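Long-range contacts in hydroxyethylphosphonate dioxygenase (Streptomyces albus, PDB 6B9R), which probably catalyses the iron- and oxygen-dependent conversion of 2-hydroxyethylphosphonate to hydroxymethylphosphonate: residues 181-185 / 333-339; 356-362 / 400-405. All coordinates share one frame; numbering follows the deposited sequence.

Interaction 1: 181-185 / 333-339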
loop_
_atom_site.group_PDB
_atom_site.type_symbol
_atom_site.label_atom_id
_atom_site.label_comp_id
_atom_site.label_asym_id
_atom_site.label_seq_id
_atom_site.Cartn_x
_atom_site.Cartn_y
_atom_site.Cartn_z
ATOM N N SER A 181 13.178 -0.397 25.677
ATOM C CA SER A 181 12.224 -0.724 24.621
ATOM C C SER A 181 12.924 -1.516 23.528
ATOM O O SER A 181 14.148 -1.492 23.401
ATOM C CB SER A 181 11.578 0.544 24.053
ATOM O OG SER A 181 12.549 1.398 23.468
ATOM N N VAL A 182 12.127 -2.207 22.717
ATOM C CA VAL A 182 12.676 -3.007 21.633
ATOM C C VAL A 182 11.679 -2.978 20.486
ATOM O O VAL A 182 10.472 -2.839 20.696
ATOM C CB VAL A 182 12.971 -4.449 22.093
ATOM C CG1 VAL A 182 11.707 -5.108 22.609
ATOM C CG2 VAL A 182 13.630 -5.277 20.970
ATOM N N TRP A 183 12.207 -3.053 19.269
ATOM C CA TRP A 183 11.413 -3.128 18.048
ATOM C C TRP A 183 11.814 -4.406 17.323
ATOM O O TRP A 183 13.001 -4.724 17.240
ATOM C CB TRP A 183 11.650 -1.883 17.164
ATOM C CG TRP A 183 10.816 -1.826 15.896
ATOM C CD1 TRP A 183 9.619 -1.172 15.719
ATOM C CD2 TRP A 183 11.134 -2.424 14.637
ATOM N NE1 TRP A 183 9.180 -1.332 14.423
ATOM C CE2 TRP A 183 10.087 -2.103 13.741
ATOM C CE3 TRP A 183 12.202 -3.206 14.178
ATOM C CZ2 TRP A 183 10.083 -2.531 12.420
ATOM C CZ3 TRP A 183 12.197 -3.634 12.866
ATOM C CH2 TRP A 183 11.148 -3.295 11.998
ATOM N N GLY A 184 10.838 -5.149 16.810
ATOM C CA GLY A 184 11.094 -6.504 16.349
ATOM C C GLY A 184 10.327 -6.842 15.085
ATOM O O GLY A 184 9.225 -6.345 14.844
ATOM N N LEU A 185 10.920 -7.736 14.289
ATOM C CA LEU A 185 10.463 -8.089 12.954
ATOM C C LEU A 185 9.377 -9.150 13.010
ATOM O O LEU A 185 9.229 -9.856 14.013
ATOM C CB LEU A 185 11.642 -8.591 12.124
ATOM C CG LEU A 185 12.627 -7.511 11.692
ATOM C CD1 LEU A 185 13.851 -8.150 11.019
ATOM C CD2 LEU A 185 11.938 -6.524 10.762
ATOM N N LEU A 333 12.417 6.216 21.564
ATOM C CA LEU A 333 12.439 4.806 21.901
ATOM C C LEU A 333 12.778 3.995 20.649
ATOM O O LEU A 333 13.121 4.545 19.596
ATOM C CB LEU A 333 11.105 4.404 22.547
ATOM C CG LEU A 333 10.661 5.367 23.661
ATOM C CD1 LEU A 333 9.264 5.000 24.181
ATOM C CD2 LEU A 333 11.697 5.377 24.794
ATOM N N ALA A 334 12.701 2.672 20.761
ATOM C CA ALA A 334 13.245 1.807 19.720
ATOM C C ALA A 334 12.460 1.941 18.420
ATOM O O ALA A 334 11.230 2.030 18.425
ATOM C CB ALA A 334 13.218 0.350 20.188
ATOM N N GLY A 335 13.175 1.924 17.305
ATOM C CA GLY A 335 12.536 1.857 16.011
ATOM C C GLY A 335 13.507 1.257 15.029
ATOM O O GLY A 335 14.508 0.656 15.411
ATOM N N ASP A 336 13.231 1.455 13.737
ATOM C CA ASP A 336 14.095 0.880 12.706
ATOM C C ASP A 336 13.852 1.592 11.387
ATOM O O ASP A 336 12.696 1.927 11.082
ATOM C CB ASP A 336 13.854 -0.620 12.540
ATOM C CG ASP A 336 14.963 -1.293 11.730
ATOM O OD1 ASP A 336 16.039 -1.542 12.312
ATOM O OD2 ASP A 336 14.751 -1.569 10.535
ATOM N N PRO A 337 14.900 1.844 10.587
ATOM C CA PRO A 337 14.699 2.522 9.293
ATOM C C PRO A 337 13.936 1.693 8.276
ATOM O O PRO A 337 13.536 2.244 7.241
ATOM C CB PRO A 337 16.129 2.805 8.793
ATOM C CG PRO A 337 17.021 2.662 10.024
ATOM C CD PRO A 337 16.324 1.694 10.938
ATOM N N LEU A 338 13.740 0.394 8.506
ATOM C CA LEU A 338 12.831 -0.339 7.626
ATOM C C LEU A 338 11.419 0.215 7.737
ATOM O O LEU A 338 10.626 0.121 6.789
ATOM C CB LEU A 338 12.840 -1.835 7.958
ATOM C CG LEU A 338 11.951 -2.740 7.087
ATOM C CD1 LEU A 338 12.655 -3.103 5.781
ATOM C CD2 LEU A 338 11.507 -4.001 7.833
ATOM N N HIS A 339 11.098 0.805 8.883
ATOM C CA HIS A 339 9.816 1.448 9.144
ATOM C C HIS A 339 10.055 2.919 9.471
ATOM O O HIS A 339 9.923 3.341 10.627
ATOM C CB HIS A 339 9.078 0.750 10.282
ATOM C CG HIS A 339 8.178 -0.353 9.820
ATOM N ND1 HIS A 339 7.247 -0.945 10.645
ATOM C CD2 HIS A 339 8.075 -0.973 8.621
ATOM C CE1 HIS A 339 6.593 -1.873 9.966
ATOM N NE2 HIS A 339 7.081 -1.912 8.738
#
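The indole of W183 lies with one face against D336 and G335 and with its six-membered ring directed edgewise at H339. D336 CB sits over the benzo ring in a CH-pi contact, 3.6 Å from the ring centroid of W183, and the carbonyl carbon of G335 lies over the same face, beside CG of W183. At the edge, W183 CZ2 comes within 3.7 Å of H339 ND1; the planes of these two rings are 72° apart, an offset edge-to-face pair in which the imidazole presents its face. Y208 fixes both rings, since its hydroxyl is hydrogen-bonded to W183 NE1 and to H339 ND1. The indole extends along the loop because CG of W183 is anti to the backbone N (chi1 -177°).

Strand 181-184 belongs to the N-terminal cupin-like sheet, where G184 pairs through its backbone with Q153, an iron ligand. Residues 333-339 instead connect strands 328-332 and 343-349 of the second large sheet, so the contact joins the two halves of a bicupin architecture.

The carboxylate of D336 lies almost parallel to the indole, 9° between planes. Three hydrogen bonds hold it: L338 N meets D336 OD2 from above the carboxylate plane at 3.0 Å, an Asx turn at the start of the type I turn from D336 to H339, T301 OG1 also bonds OD2, and T302 N bonds OD1. L338 extends CD2 to 3.9 Å from CD2 of L185, the two side chains crossing at about a right angle, and L338 also packs on F429 of the second subunit. At the other end, A334 N donates to S181 OG over 3.0 Å. The methyl group A334 CB packs 4.1 Å from W183 CB.

Interaction 2: 356-362 / 400-405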
loop_
_atom_site.group_PDB
_atom_site.type_symbol
_atom_site.label_atom_id
_atom_site.label_comp_id
_atom_site.label_asym_id
_atom_site.label_seq_id
_atom_site.Cartn_x
_atom_site.Cartn_y
_atom_site.Cartn_z
ATOM N N ALA A 356 0.559 24.221 23.712
ATOM C CA ALA A 356 1.545 23.559 22.856
ATOM C C ALA A 356 0.890 22.522 21.958
ATOM O O ALA A 356 1.093 21.312 22.128
ATOM C CB ALA A 356 2.644 22.909 23.693
ATOM N N PRO A 357 0.125 22.957 20.964
ATOM C CA PRO A 357 -0.415 21.989 20.004
ATOM C C PRO A 357 0.719 21.270 19.288
ATOM O O PRO A 357 1.706 21.882 18.873
ATOM C CB PRO A 357 -1.245 22.857 19.050
ATOM C CG PRO A 357 -0.664 24.218 19.172
ATOM C CD PRO A 357 -0.206 24.348 20.603
ATOM N N LEU A 358 0.588 19.971 19.170
ATOM C CA LEU A 358 1.574 19.217 18.412
ATOM C C LEU A 358 1.282 19.336 16.919
ATOM O O LEU A 358 0.113 19.355 16.518
ATOM C CB LEU A 358 1.563 17.747 18.830
ATOM C CG LEU A 358 2.107 17.507 20.239
ATOM C CD1 LEU A 358 2.092 16.030 20.582
ATOM C CD2 LEU A 358 3.522 18.052 20.285
ATOM N N PRO A 359 2.313 19.433 16.084
ATOM C CA PRO A 359 2.091 19.488 14.634
ATOM C C PRO A 359 1.339 18.257 14.168
ATOM O O PRO A 359 1.639 17.134 14.606
ATOM C CB PRO A 359 3.516 19.523 14.051
ATOM C CG PRO A 359 4.374 20.022 15.166
ATOM C CD PRO A 359 3.740 19.511 16.436
ATOM N N PRO A 360 0.330 18.430 13.318
ATOM C CA PRO A 360 -0.332 17.267 12.722
ATOM C C PRO A 360 0.676 16.418 11.970
ATOM O O PRO A 360 1.621 16.929 11.363
ATOM C CB PRO A 360 -1.365 17.889 11.777
ATOM C CG PRO A 360 -1.629 19.247 12.358
ATOM C CD PRO A 360 -0.289 19.695 12.888
ATOM N N THR A 361 0.492 15.107 12.056
ATOM C CA THR A 361 1.318 14.160 11.335
ATOM C C THR A 361 0.422 13.278 10.476
ATOM O O THR A 361 -0.766 13.092 10.759
ATOM C CB THR A 361 2.169 13.292 12.284
ATOM O OG1 THR A 361 2.878 12.307 11.524
ATOM C CG2 THR A 361 1.296 12.583 13.328
ATOM N N TYR A 362 1.016 12.734 9.414
ATOM C CA TYR A 362 0.353 11.721 8.600
ATOM C C TYR A 362 0.211 10.379 9.310
ATOM O O TYR A 362 -0.449 9.482 8.774
ATOM C CB TYR A 362 1.130 11.516 7.297
ATOM C CG TYR A 362 2.549 11.003 7.500
ATOM C CD1 TYR A 362 3.608 11.881 7.736
ATOM C CD2 TYR A 362 2.825 9.645 7.451
ATOM C CE1 TYR A 362 4.906 11.402 7.913
ATOM C CE2 TYR A 362 4.094 9.162 7.632
ATOM C CZ TYR A 362 5.132 10.042 7.860
ATOM O OH TYR A 362 6.394 9.538 8.021
ATOM N N PRO A 400 -4.726 10.014 11.574
ATOM C CA PRO A 400 -3.816 10.997 10.971
ATOM C C PRO A 400 -4.462 12.374 10.860
ATOM O O PRO A 400 -5.674 12.502 10.679
ATOM C CB PRO A 400 -3.535 10.415 9.579
ATOM C CG PRO A 400 -3.768 8.943 9.726
ATOM C CD PRO A 400 -4.886 8.810 10.736
ATOM N N GLY A 401 -3.631 13.407 10.952
ATOM C CA GLY A 401 -4.045 14.762 10.647
ATOM C C GLY A 401 -4.589 15.570 11.808
ATOM O O GLY A 401 -4.891 16.756 11.620
ATOM N N ILE A 402 -4.717 14.986 12.997
ATOM C CA ILE A 402 -5.356 15.686 14.111
ATOM C C ILE A 402 -4.348 16.588 14.806
ATOM O O ILE A 402 -3.243 16.155 15.150
ATOM C CB ILE A 402 -5.957 14.685 15.109
ATOM C CG1 ILE A 402 -7.047 13.833 14.437
ATOM C CG2 ILE A 402 -6.443 15.417 16.369
ATOM C CD1 ILE A 402 -8.120 14.630 13.690
ATOM N N GLU A 403 -4.742 17.833 15.058
ATOM C CA GLU A 403 -3.946 18.726 15.890
ATOM C C GLU A 403 -4.448 18.629 17.323
ATOM O O GLU A 403 -5.619 18.925 17.588
ATOM C CB GLU A 403 -4.030 20.170 15.397
ATOM C CG GLU A 403 -3.103 21.095 16.196
ATOM C CD GLU A 403 -3.391 22.565 15.981
ATOM O OE1 GLU A 403 -4.508 23.010 16.323
ATOM O OE2 GLU A 403 -2.493 23.274 15.477
ATOM N N PHE A 404 -3.579 18.192 18.242
ATOM C CA PHE A 404 -3.951 18.152 19.648
ATOM C C PHE A 404 -2.829 18.711 20.513
ATOM O O PHE A 404 -1.668 18.791 20.108
ATOM C CB PHE A 404 -4.334 16.736 20.135
ATOM C CG PHE A 404 -3.223 15.706 20.073
ATOM C CD1 PHE A 404 -2.337 15.550 21.129
ATOM C CD2 PHE A 404 -3.126 14.836 18.996
ATOM C CE1 PHE A 404 -1.340 14.580 21.087
ATOM C CE2 PHE A 404 -2.138 13.856 18.947
ATOM C CZ PHE A 404 -1.233 13.736 19.996
ATOM N N SER A 405 -3.207 19.110 21.719
ATOM C CA SER A 405 -2.256 19.496 22.740
ATOM C C SER A 405 -2.487 18.646 23.979
ATOM O O SER A 405 -3.575 18.106 24.194
ATOM C CB SER A 405 -2.389 20.982 23.095
ATOM O OG SER A 405 -3.661 21.231 23.656
HETATM O O HOH W 1 -1.309 17.106 16.877
HETATM O O HOH W 2 -1.820 14.256 13.612
#
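Residues 356-362 and 400-405 run antiparallel, their end-to-end directions 175° apart, and direct backbone bonds join them near each end: L358 N to F404 O at 2.7 Å and G401 N to T361 O at 2.9 Å. Among the side chains, L358 and F404 meet obliquely, L358 CD1 lying 3.8 Å from F404 CE1, and M416 packs against both. E403 runs alongside the prolines: chi1 at -175° points CG away from its own N and beside its carbonyl carbon, and the chain passes P357, with E403 CD 3.8 Å from P357 CB. P360 lies beside it, pointing the same way, with P360 CG 4.0 Å from E403 CB.

Strand 403-407 borders a three-stranded antiparallel sheet in the C-terminal cupin-like half. One side of it pairs with strand 375-381, through E403 with R380 and S405 with R378; the other is lined by residues 356-362, whose 357-360 part has the extended backbone of a polyproline II stretch.

P359 and P360 have no backbone N-H to offer, and water fills the middle of the pairing. Water 1 accepts from F404 N and donates to L358 O and to I402 O, so three backbone polar groups share one molecule; its bond to L358 O measures 2.7 Å. Further along, water 2 accepts from T361 N. The bond from L358 to F404 O is supplemented by a CA-H...O contact, P357 CA to F404 O at 3.4 Å. G401 has phi at 91°, backbone angles that call for glycine because a CB would jam against the carbonyl O of P400. P400 CB lies 3.3 Å from Y362 O.

In the fold
Interaction 1 closes along the chain before interaction 2 opens, and their centres lie 23 Å apart; the nearest atoms are about 8 Å from each other, so the two do not touch. Strand 343-349, an interior strand of the second large antiparallel sheet, separates the loop holding 333-339 from that holding 356-362. Interaction 1 thus ties this sheet's connection to the iron-bearing N-terminal half, whereas interaction 2 stays within the C-terminal half and binds a loop to the border of its small sheet. Both reach the second subunit, so both contribute to the dimer interface.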